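Local atomic coordinates of nucleosome assembly protein 1, putative (Plasmodium falciparum, PDB entry 3FS3), a protein that probably acts as a histone chaperone of the nucleosome assembly protein family, binding histones and chromatin. Residues Phe114-Leu119 with His132-Leu137; Leu175-His180 with Glu268-Val273; Glu279-Ile282 with Asp287-Leu290. All coordinates share one frame; numbering follows the deposited sequence.

Interaction 1. Residues Phe114-Leu119 with His132-Leu137; sequences FWLRAL and HDEEIL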
loop_
_atom_site.group_PDB
_atom_site.type_symbol
_atom_site.label_atom_id
_atom_site.label_comp_id
_atom_site.label_asym_id
_atom_site.label_seq_id
_atom_site.Cartn_x
_atom_site.Cartn_y
_atom_site.Cartn_z
ATOM N N PHE A 114 0.147 30.084 -2.728
ATOM C CA PHE A 114 0.878 28.947 -2.181
ATOM C C PHE A 114 0.300 27.570 -2.474
ATOM O O PHE A 114 0.989 26.714 -3.014
ATOM C CB PHE A 114 1.032 29.065 -0.664
ATOM C CG PHE A 114 1.745 27.889 -0.050
ATOM C CD1 PHE A 114 3.128 27.752 -0.180
ATOM C CD2 PHE A 114 1.028 26.894 0.600
ATOM C CE1 PHE A 114 3.787 26.634 0.331
ATOM C CE2 PHE A 114 1.669 25.772 1.117
ATOM C CZ PHE A 114 3.065 25.641 0.981
ATOM N N TRP A 115 -0.951 27.341 -2.094
ATOM C CA TRP A 115 -1.550 26.028 -2.306
ATOM C C TRP A 115 -1.829 25.722 -3.775
ATOM O O TRP A 115 -1.632 24.589 -4.222
ATOM C CB TRP A 115 -2.831 25.872 -1.472
ATOM C CG TRP A 115 -2.578 25.941 -0.008
ATOM C CD1 TRP A 115 -2.819 27.005 0.816
ATOM C CD2 TRP A 115 -1.982 24.927 0.811
ATOM N NE1 TRP A 115 -2.407 26.716 2.094
ATOM C CE2 TRP A 115 -1.888 25.450 2.121
ATOM C CE3 TRP A 115 -1.518 23.627 0.565
ATOM C CZ2 TRP A 115 -1.351 24.718 3.185
ATOM C CZ3 TRP A 115 -0.986 22.899 1.621
ATOM C CH2 TRP A 115 -0.907 23.449 2.920
ATOM N N LEU A 116 -2.279 26.719 -4.530
ATOM C CA LEU A 116 -2.537 26.484 -5.943
ATOM C C LEU A 116 -1.272 25.963 -6.599
ATOM O O LEU A 116 -1.314 24.971 -7.327
ATOM C CB LEU A 116 -2.972 27.759 -6.659
ATOM C CG LEU A 116 -2.973 27.606 -8.193
ATOM C CD1 LEU A 116 -3.876 26.440 -8.595
ATOM C CD2 LEU A 116 -3.441 28.900 -8.858
ATOM N N ARG A 117 -0.147 26.621 -6.333
ATOM C CA ARG A 117 1.109 26.206 -6.942
ATOM C C ARG A 117 1.593 24.858 -6.443
ATOM O O ARG A 117 2.107 24.059 -7.220
ATOM C CB ARG A 117 2.173 27.281 -6.748
ATOM C CG ARG A 117 1.875 28.510 -7.584
ATOM C CD ARG A 117 2.947 29.577 -7.501
ATOM N NE ARG A 117 2.515 30.796 -8.183
ATOM C CZ ARG A 117 3.120 31.975 -8.076
ATOM N NH1 ARG A 117 4.198 32.107 -7.308
ATOM N NH2 ARG A 117 2.642 33.026 -8.729
ATOM N N ALA A 118 1.422 24.589 -5.154
ATOM C CA ALA A 118 1.828 23.296 -4.623
ATOM C C ALA A 118 0.998 22.225 -5.338
ATOM O O ALA A 118 1.539 21.230 -5.820
ATOM C CB ALA A 118 1.587 23.239 -3.108
ATOM N N LEU A 119 -0.316 22.435 -5.408
ATOM C CA LEU A 119 -1.210 21.485 -6.078
ATOM C C LEU A 119 -0.855 21.330 -7.562
ATOM O O LEU A 119 -0.851 20.220 -8.094
ATOM C CB LEU A 119 -2.666 21.941 -5.953
ATOM C CG LEU A 119 -3.313 21.945 -4.566
ATOM C CD1 LEU A 119 -4.645 22.675 -4.625
ATOM C CD2 LEU A 119 -3.506 20.520 -4.083
ATOM N N HIS A 132 -9.970 27.626 -15.107
ATOM C CA HIS A 132 -10.996 28.382 -14.397
ATOM C C HIS A 132 -10.982 28.077 -12.902
ATOM O O HIS A 132 -11.466 28.865 -12.105
ATOM C CB HIS A 132 -12.392 28.113 -14.979
ATOM C CG HIS A 132 -12.657 26.676 -15.313
ATOM N ND1 HIS A 132 -12.143 26.065 -16.436
ATOM C CD2 HIS A 132 -13.423 25.744 -14.696
ATOM C CE1 HIS A 132 -12.584 24.821 -16.500
ATOM N NE2 HIS A 132 -13.362 24.601 -15.457
ATOM N N ASP A 133 -10.421 26.939 -12.516
ATOM C CA ASP A 133 -10.366 26.607 -11.104
ATOM C C ASP A 133 -9.324 27.458 -10.381
ATOM O O ASP A 133 -9.425 27.686 -9.177
ATOM C CB ASP A 133 -10.012 25.133 -10.901
ATOM C CG ASP A 133 -11.088 24.193 -11.402
ATOM O OD1 ASP A 133 -12.290 24.485 -11.194
ATOM O OD2 ASP A 133 -10.722 23.151 -11.987
ATOM N N GLU A 134 -8.328 27.934 -11.118
ATOM C CA GLU A 134 -7.248 28.714 -10.520
ATOM C C GLU A 134 -7.650 30.023 -9.840
ATOM O O GLU A 134 -7.084 30.385 -8.805
ATOM C CB GLU A 134 -6.153 28.960 -11.569
ATOM C CG GLU A 134 -5.622 27.655 -12.170
ATOM C CD GLU A 134 -4.427 27.851 -13.082
ATOM O OE1 GLU A 134 -4.527 28.653 -14.032
ATOM O OE2 GLU A 134 -3.389 27.197 -12.854
ATOM N N GLU A 135 -8.623 30.731 -10.399
ATOM C CA GLU A 135 -9.040 31.985 -9.787
ATOM C C GLU A 135 -9.728 31.725 -8.457
ATOM O O GLU A 135 -9.818 32.612 -7.613
ATOM C CB GLU A 135 -9.954 32.792 -10.725
ATOM C CG GLU A 135 -11.201 32.091 -11.214
ATOM C CD GLU A 135 -11.894 32.877 -12.320
ATOM O OE1 GLU A 135 -11.236 33.170 -13.346
ATOM O OE2 GLU A 135 -13.091 33.205 -12.170
ATOM N N ILE A 136 -10.189 30.496 -8.256
ATOM C CA ILE A 136 -10.841 30.154 -6.999
ATOM C C ILE A 136 -9.804 29.636 -5.989
ATOM O O ILE A 136 -9.812 30.016 -4.812
ATOM C CB ILE A 136 -11.941 29.086 -7.218
ATOM C CG1 ILE A 136 -12.951 29.596 -8.250
ATOM C CG2 ILE A 136 -12.690 28.809 -5.908
ATOM C CD1 ILE A 136 -13.991 28.561 -8.651
ATOM N N LEU A 137 -8.885 28.807 -6.468
ATOM C CA LEU A 137 -7.866 28.209 -5.617
ATOM C C LEU A 137 -6.873 29.203 -4.998
ATOM O O LEU A 137 -6.224 28.895 -3.996
ATOM C CB LEU A 137 -7.132 27.111 -6.402
ATOM C CG LEU A 137 -7.991 25.893 -6.773
ATOM C CD1 LEU A 137 -7.229 25.009 -7.761
ATOM C CD2 LEU A 137 -8.360 25.098 -5.497
HETATM O O HOH W 1 -3.486 29.262 -3.825
#

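Interaction 2. Residues Leu175-His180 with Glu268-Val273; sequences LTKTYH and EGDYEV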
loop_
_atom_site.group_PDB
_atom_site.type_symbol
_atom_site.label_atom_id
_atom_site.label_comp_id
_atom_site.label_asym_id
_atom_site.label_seq_id
_atom_site.Cartn_x
_atom_site.Cartn_y
_atom_site.Cartn_z
ATOM N N LEU A 175 -14.442 23.844 3.045
ATOM C CA LEU A 175 -15.037 22.764 2.264
ATOM C C LEU A 175 -14.344 21.477 2.715
ATOM O O LEU A 175 -13.111 21.388 2.688
ATOM C CB LEU A 175 -14.814 22.969 0.754
ATOM C CG LEU A 175 -15.467 24.177 0.075
ATOM C CD1 LEU A 175 -15.288 24.054 -1.440
ATOM C CD2 LEU A 175 -16.951 24.241 0.427
ATOM N N THR A 176 -15.122 20.489 3.144
ATOM C CA THR A 176 -14.549 19.230 3.604
ATOM C C THR A 176 -15.007 18.048 2.772
ATOM O O THR A 176 -16.018 18.105 2.069
ATOM C CB THR A 176 -14.937 18.926 5.049
ATOM O OG1 THR A 176 -16.319 18.554 5.095
ATOM C CG2 THR A 176 -14.715 20.139 5.936
ATOM N N LYS A 177 -14.245 16.970 2.873
ATOM C CA LYS A 177 -14.533 15.734 2.170
ATOM C C LYS A 177 -14.205 14.633 3.170
ATOM O O LYS A 177 -13.069 14.532 3.640
ATOM C CB LYS A 177 -13.643 15.616 0.933
ATOM C CG LYS A 177 -13.910 14.389 0.074
ATOM C CD LYS A 177 -15.232 14.497 -0.647
ATOM C CE LYS A 177 -15.496 13.273 -1.521
ATOM N NZ LYS A 177 -14.738 13.281 -2.795
ATOM N N THR A 178 -15.205 13.825 3.510
ATOM C CA THR A 178 -15.027 12.742 4.468
ATOM C C THR A 178 -14.984 11.368 3.803
ATOM O O THR A 178 -15.913 10.979 3.099
ATOM C CB THR A 178 -16.161 12.739 5.510
ATOM O OG1 THR A 178 -16.285 14.045 6.083
ATOM C CG2 THR A 178 -15.862 11.731 6.624
ATOM N N TYR A 179 -13.895 10.641 4.025
ATOM C CA TYR A 179 -13.743 9.304 3.463
ATOM C C TYR A 179 -13.990 8.275 4.559
ATOM O O TYR A 179 -13.203 8.159 5.500
ATOM C CB TYR A 179 -12.341 9.129 2.872
ATOM C CG TYR A 179 -12.160 9.897 1.586
ATOM C CD1 TYR A 179 -12.529 9.342 0.361
ATOM C CD2 TYR A 179 -11.714 11.212 1.604
ATOM C CE1 TYR A 179 -12.465 10.089 -0.815
ATOM C CE2 TYR A 179 -11.647 11.965 0.444
ATOM C CZ TYR A 179 -12.024 11.404 -0.761
ATOM O OH TYR A 179 -11.970 12.173 -1.900
ATOM N N HIS A 180 -15.100 7.550 4.436
ATOM C CA HIS A 180 -15.478 6.520 5.406
ATOM C C HIS A 180 -14.916 5.180 4.962
ATOM O O HIS A 180 -15.205 4.717 3.859
ATOM C CB HIS A 180 -17.002 6.435 5.511
ATOM C CG HIS A 180 -17.623 7.605 6.211
ATOM N ND1 HIS A 180 -17.604 7.747 7.582
ATOM C CD2 HIS A 180 -18.272 8.691 5.729
ATOM C CE1 HIS A 180 -18.219 8.868 7.915
ATOM N NE2 HIS A 180 -18.634 9.459 6.809
ATOM N N GLU A 268 -12.542 5.725 -8.028
ATOM C CA GLU A 268 -11.112 5.427 -8.014
ATOM C C GLU A 268 -10.251 6.672 -8.175
ATOM O O GLU A 268 -9.323 6.896 -7.399
ATOM C CB GLU A 268 -10.749 4.440 -9.130
ATOM C CG GLU A 268 -10.732 2.971 -8.724
ATOM C CD GLU A 268 -10.307 2.061 -9.873
ATOM O OE1 GLU A 268 -9.194 2.254 -10.407
ATOM O OE2 GLU A 268 -11.082 1.155 -10.246
ATOM N N GLY A 269 -10.555 7.468 -9.194
ATOM C CA GLY A 269 -9.788 8.673 -9.450
ATOM C C GLY A 269 -9.887 9.691 -8.333
ATOM O O GLY A 269 -8.922 10.394 -8.026
ATOM N N ASP A 270 -11.065 9.762 -7.725
ATOM C CA ASP A 270 -11.332 10.691 -6.640
ATOM C C ASP A 270 -10.536 10.311 -5.403
ATOM O O ASP A 270 -9.958 11.168 -4.733
ATOM C CB ASP A 270 -12.829 10.687 -6.327
ATOM C CG ASP A 270 -13.197 11.639 -5.221
ATOM O OD1 ASP A 270 -12.889 11.331 -4.053
ATOM O OD2 ASP A 270 -13.793 12.697 -5.521
ATOM N N TYR A 271 -10.509 9.019 -5.102
ATOM C CA TYR A 271 -9.780 8.539 -3.944
ATOM C C TYR A 271 -8.283 8.726 -4.162
ATOM O O TYR A 271 -7.533 8.970 -3.217
ATOM C CB TYR A 271 -10.075 7.062 -3.706
ATOM C CG TYR A 271 -9.459 6.535 -2.438
ATOM C CD1 TYR A 271 -9.923 6.953 -1.191
ATOM C CD2 TYR A 271 -8.389 5.642 -2.478
ATOM C CE1 TYR A 271 -9.334 6.494 -0.014
ATOM C CE2 TYR A 271 -7.794 5.176 -1.302
ATOM C CZ TYR A 271 -8.271 5.607 -0.079
ATOM O OH TYR A 271 -7.683 5.160 1.084
ATOM N N GLU A 272 -7.850 8.613 -5.414
ATOM C CA GLU A 272 -6.437 8.768 -5.737
ATOM C C GLU A 272 -6.027 10.207 -5.451
ATOM O O GLU A 272 -4.956 10.470 -4.905
ATOM C CB GLU A 272 -6.189 8.438 -7.210
ATOM C CG GLU A 272 -4.752 8.046 -7.519
ATOM C CD GLU A 272 -4.486 7.929 -9.007
ATOM O OE1 GLU A 272 -5.337 7.368 -9.727
ATOM O OE2 GLU A 272 -3.416 8.391 -9.457
ATOM N N VAL A 273 -6.887 11.143 -5.829
ATOM C CA VAL A 273 -6.608 12.557 -5.595
ATOM C C VAL A 273 -6.551 12.839 -4.096
ATOM O O VAL A 273 -5.621 13.477 -3.614
ATOM C CB VAL A 273 -7.696 13.452 -6.219
ATOM C CG1 VAL A 273 -7.487 14.897 -5.794
ATOM C CG2 VAL A 273 -7.657 13.331 -7.736
#

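Interaction 3. Residues Glu279-Ile282 with Asp287-Leu290; sequences ERII and DYYL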
loop_
_atom_site.group_PDB
_atom_site.type_symbol
_atom_site.label_atom_id
_atom_site.label_comp_id
_atom_site.label_asym_id
_atom_site.label_seq_id
_atom_site.Cartn_x
_atom_site.Cartn_y
_atom_site.Cartn_z
ATOM N N GLU A 279 -1.433 12.371 1.742
ATOM C CA GLU A 279 -0.087 11.860 1.975
ATOM C C GLU A 279 1.056 12.621 1.319
ATOM O O GLU A 279 2.204 12.481 1.731
ATOM C CB GLU A 279 -0.017 10.401 1.532
ATOM C CG GLU A 279 -1.143 9.543 2.063
ATOM C CD GLU A 279 -0.933 8.074 1.768
ATOM O OE1 GLU A 279 -0.796 7.719 0.575
ATOM O OE2 GLU A 279 -0.903 7.276 2.731
ATOM N N ARG A 280 0.747 13.422 0.308
ATOM C CA ARG A 280 1.778 14.153 -0.410
ATOM C C ARG A 280 1.762 15.668 -0.265
ATOM O O ARG A 280 2.737 16.254 0.197
ATOM C CB ARG A 280 1.728 13.771 -1.893
ATOM C CG ARG A 280 2.541 12.521 -2.232
ATOM C CD ARG A 280 4.024 12.819 -2.056
ATOM N NE ARG A 280 4.890 11.799 -2.637
ATOM C CZ ARG A 280 6.193 11.962 -2.849
ATOM N NH1 ARG A 280 6.780 13.104 -2.527
ATOM N NH2 ARG A 280 6.908 10.984 -3.390
ATOM N N ILE A 281 0.662 16.298 -0.664
ATOM C CA ILE A 281 0.538 17.750 -0.590
ATOM C C ILE A 281 0.687 18.285 0.832
ATOM O O ILE A 281 1.492 19.174 1.091
ATOM C CB ILE A 281 -0.826 18.215 -1.153
ATOM C CG1 ILE A 281 -1.013 17.676 -2.575
ATOM C CG2 ILE A 281 -0.912 19.738 -1.148
ATOM C CD1 ILE A 281 -0.045 18.247 -3.592
ATOM N N ILE A 282 -0.092 17.741 1.754
ATOM C CA ILE A 282 -0.058 18.186 3.142
ATOM C C ILE A 282 1.290 17.951 3.853
ATOM O O ILE A 282 1.813 18.847 4.511
ATOM C CB ILE A 282 -1.221 17.526 3.927
ATOM C CG1 ILE A 282 -2.556 18.069 3.400
ATOM C CG2 ILE A 282 -1.077 17.766 5.408
ATOM C CD1 ILE A 282 -3.781 17.450 4.028
ATOM N N ASP A 287 7.612 22.001 -0.588
ATOM C CA ASP A 287 8.496 21.388 -1.575
ATOM C C ASP A 287 7.797 21.237 -2.918
ATOM O O ASP A 287 8.444 21.247 -3.972
ATOM C CB ASP A 287 9.016 20.042 -1.075
ATOM C CG ASP A 287 10.135 20.201 -0.067
ATOM O OD1 ASP A 287 10.675 21.321 0.046
ATOM O OD2 ASP A 287 10.487 19.211 0.603
ATOM N N TYR A 288 6.477 21.086 -2.885
ATOM C CA TYR A 288 5.726 21.018 -4.129
ATOM C C TYR A 288 5.675 22.446 -4.663
ATOM O O TYR A 288 5.921 22.684 -5.842
ATOM C CB TYR A 288 4.316 20.472 -3.889
ATOM C CG TYR A 288 4.271 18.969 -3.983
ATOM C CD1 TYR A 288 4.414 18.325 -5.219
ATOM C CD2 TYR A 288 4.144 18.187 -2.841
ATOM C CE1 TYR A 288 4.432 16.933 -5.308
ATOM C CE2 TYR A 288 4.161 16.792 -2.915
ATOM C CZ TYR A 288 4.306 16.174 -4.150
ATOM O OH TYR A 288 4.332 14.803 -4.212
ATOM N N TYR A 289 5.376 23.403 -3.783
ATOM C CA TYR A 289 5.329 24.801 -4.192
ATOM C C TYR A 289 6.617 25.124 -4.954
ATOM O O TYR A 289 6.565 25.640 -6.067
ATOM C CB TYR A 289 5.211 25.706 -2.969
ATOM C CG TYR A 289 5.425 27.170 -3.266
ATOM C CD1 TYR A 289 4.361 28.000 -3.619
ATOM C CD2 TYR A 289 6.701 27.730 -3.197
ATOM C CE1 TYR A 289 4.566 29.360 -3.893
ATOM C CE2 TYR A 289 6.916 29.078 -3.468
ATOM C CZ TYR A 289 5.848 29.889 -3.812
ATOM O OH TYR A 289 6.073 31.230 -4.055
ATOM N N LEU A 290 7.763 24.802 -4.354
ATOM C CA LEU A 290 9.071 25.048 -4.967
ATOM C C LEU A 290 9.320 24.133 -6.161
ATOM O O LEU A 290 10.255 24.350 -6.925
ATOM C CB LEU A 290 10.203 24.838 -3.945
ATOM C CG LEU A 290 10.368 25.854 -2.812
ATOM C CD1 LEU A 290 11.469 25.406 -1.872
ATOM C CD2 LEU A 290 10.696 27.221 -3.401
#

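Interaction 1. Residues Phe114-Leu119 with His132-Leu137
Leu116 and Leu137 mark the closest approach of two short helices, their CA atoms only 5.6 Å apart. Leu116 lies in the first turn of helix 114-120, where its amide has no carbonyl one turn earlier in the helix, and Leu137 closes helix 131-137, so a starting end meets a finishing end. One water spans the two backbones: it accepts from Leu116 N at 2.9 Å and donates to Leu137 O at 2.8 Å, so a single water links the first turn of one helix to the last turn of the other. Within the second helix, Asp133 O receives both Ile136 N and Leu137 N, a tightened final turn.

The apolar part of the contact is carried by the fork of Leu116. With CG anti to the backbone N (chi1 168°), its two methyls are sent across to different partners. CD1 meets Leu137 CD1 at 3.7 Å and also lies near Leu137 CB, the two leucine side chains crossing at about a right angle. CD2 rests on Glu134 CB at 3.8 Å, with Glu134 O barely farther away. Glu134 thus lends the aliphatic root of its chain to the leucine, while its carboxylate is taken by a salt bridge from OE2 to NE of Arg120, the last residue of the first helix. This is end-to-end packing of two short helices that precede strand 140-147, the first of the NAP-family sheet.

Other elements close round both helices. Trp115 and Leu119 lean on Leu140 of strand 140-147, while Phe114 and Trp115 reach Leu98 of the long helix 49-99 and Ala285 of helix 260-289. On the far helix, Asp133 binds Ser236 and Phe237, and Ile136 packs on Phe238, joining it to residues 235-238.

Interaction 2. Residues Leu175-His180 with Glu268-Val273
Lys177 is the first residue of strand 174-181 to touch helix 260-289. Its CG stands anti to the backbone N, and bends at chi2 and chi4 bring the ammonium up to a carboxylate that approaches from the opposite direction. Lys177 NZ forms a salt bridge with Asp270 OD2 at 2.9 Å and a weak hydrogen bond to Asp270 OD1 at 3.0 Å, so it faces both oxygens. The ammonium is also held by the backbone O of Phe240, its strongest polar partner, and makes a cation-pi contact with that residue's ring.

The strand is the third of a four-stranded antiparallel sheet, and the helix crosses it at -110°, with the short axes 11.1 Å apart at closest approach. This is the layered alpha/beta part of the NAP fold: alternate strand residues, Lys177 and Tyr179, turn toward the helix, whereas Thr176, Thr178 and His180 lie on the other face of the sheet.

Tyr179, two residues on, gives its hydroxyl to the same carboxylate. The bond from Tyr179 OH to Asp270 OD1 measures 2.5 Å, so short that its exact length is doubtful, and the acceptor lies near the plane of the ring, whose plane stands 46° from that of the carboxylate. Asp270 OD1 thus receives both the phenol and, more weakly, the lysine. Along the flank of the ring, Tyr179 CD1 meets Tyr271 CD1 at 3.9 Å. The rings form an offset edge-to-face pair, the edge of Tyr271 toward the face of Tyr179, with centroids 5.8 Å apart and planes at 69°. Phe158, Leu192 and Thr195 of the flanking strands also border Tyr179. At His180 the chain has turned its side chain to the far face, where the imidazole stacks on His194 and hydrogen-bonds Glu196.

Interaction 3. Residues Glu279-Ile282 with Asp287-Leu290
Tyr288 reaches back along helix 260-289 and turns a face of its ring to Ile281 and an edge to Arg280. A wider pi-type turn at 279-281 interrupts the regular winding, and the CA atoms of Ile281 and Tyr288 are only 7.1 Å apart, less than seven residues of a straight alpha helix would span: the helix kinks here, with the Tyr288 ring turned toward the pi-type turn.

The close part is buried. Ile281 CD1 sits over one face of the Tyr288 ring, offset toward the rim and 4.3 Å from Tyr288 CD2. At the ring's edge, near its plane, Arg280 O comes to 3.5 Å from Tyr288 CE2. Ala118 of helix 114-120 and Asn122 also border Tyr288.

The outer part faces solvent and is less well defined. Arg280 is exposed; a bend at chi2 (-68°) carries its CD beside the phenol oxygen, and the guanidinium plane stands 73° from the ring. Arg280 CD is modelled 2.9 Å from Tyr288 OH, a spacing too short to be relied on, and the angle from Arg280 NE is poor for a bond.

Just past the kink, Asp287 hydrogen-bonds Tyr66 of the second subunit. The arrangement is that of a kinked last modelled helix, where the alpha/beta part of a NAP-family subunit meets its partner's long dimerisation helix.

Overall arrangement
Interactions 2 and 3 both use helix 260-289, their centres about 18 Å apart: its earlier half meets strand 174-181, and its later part bends near the second subunit. Interaction 1 joins two small helices instead, yet it touches interaction 3 directly, because Ala118 and Phe114 pack on Tyr288 and Tyr289; it stays about 7 Å, nearest atoms, from interaction 2. Chemistry follows place. Interaction 2, nearest the centre of the chain and partly buried, relies on a salt bridge, one tyrosine hydroxyl and a ring pair; interaction 1, farther out but buried, is apolar with a water between backbones; interaction 3 combines a buried tyrosine with an arginine at the surface.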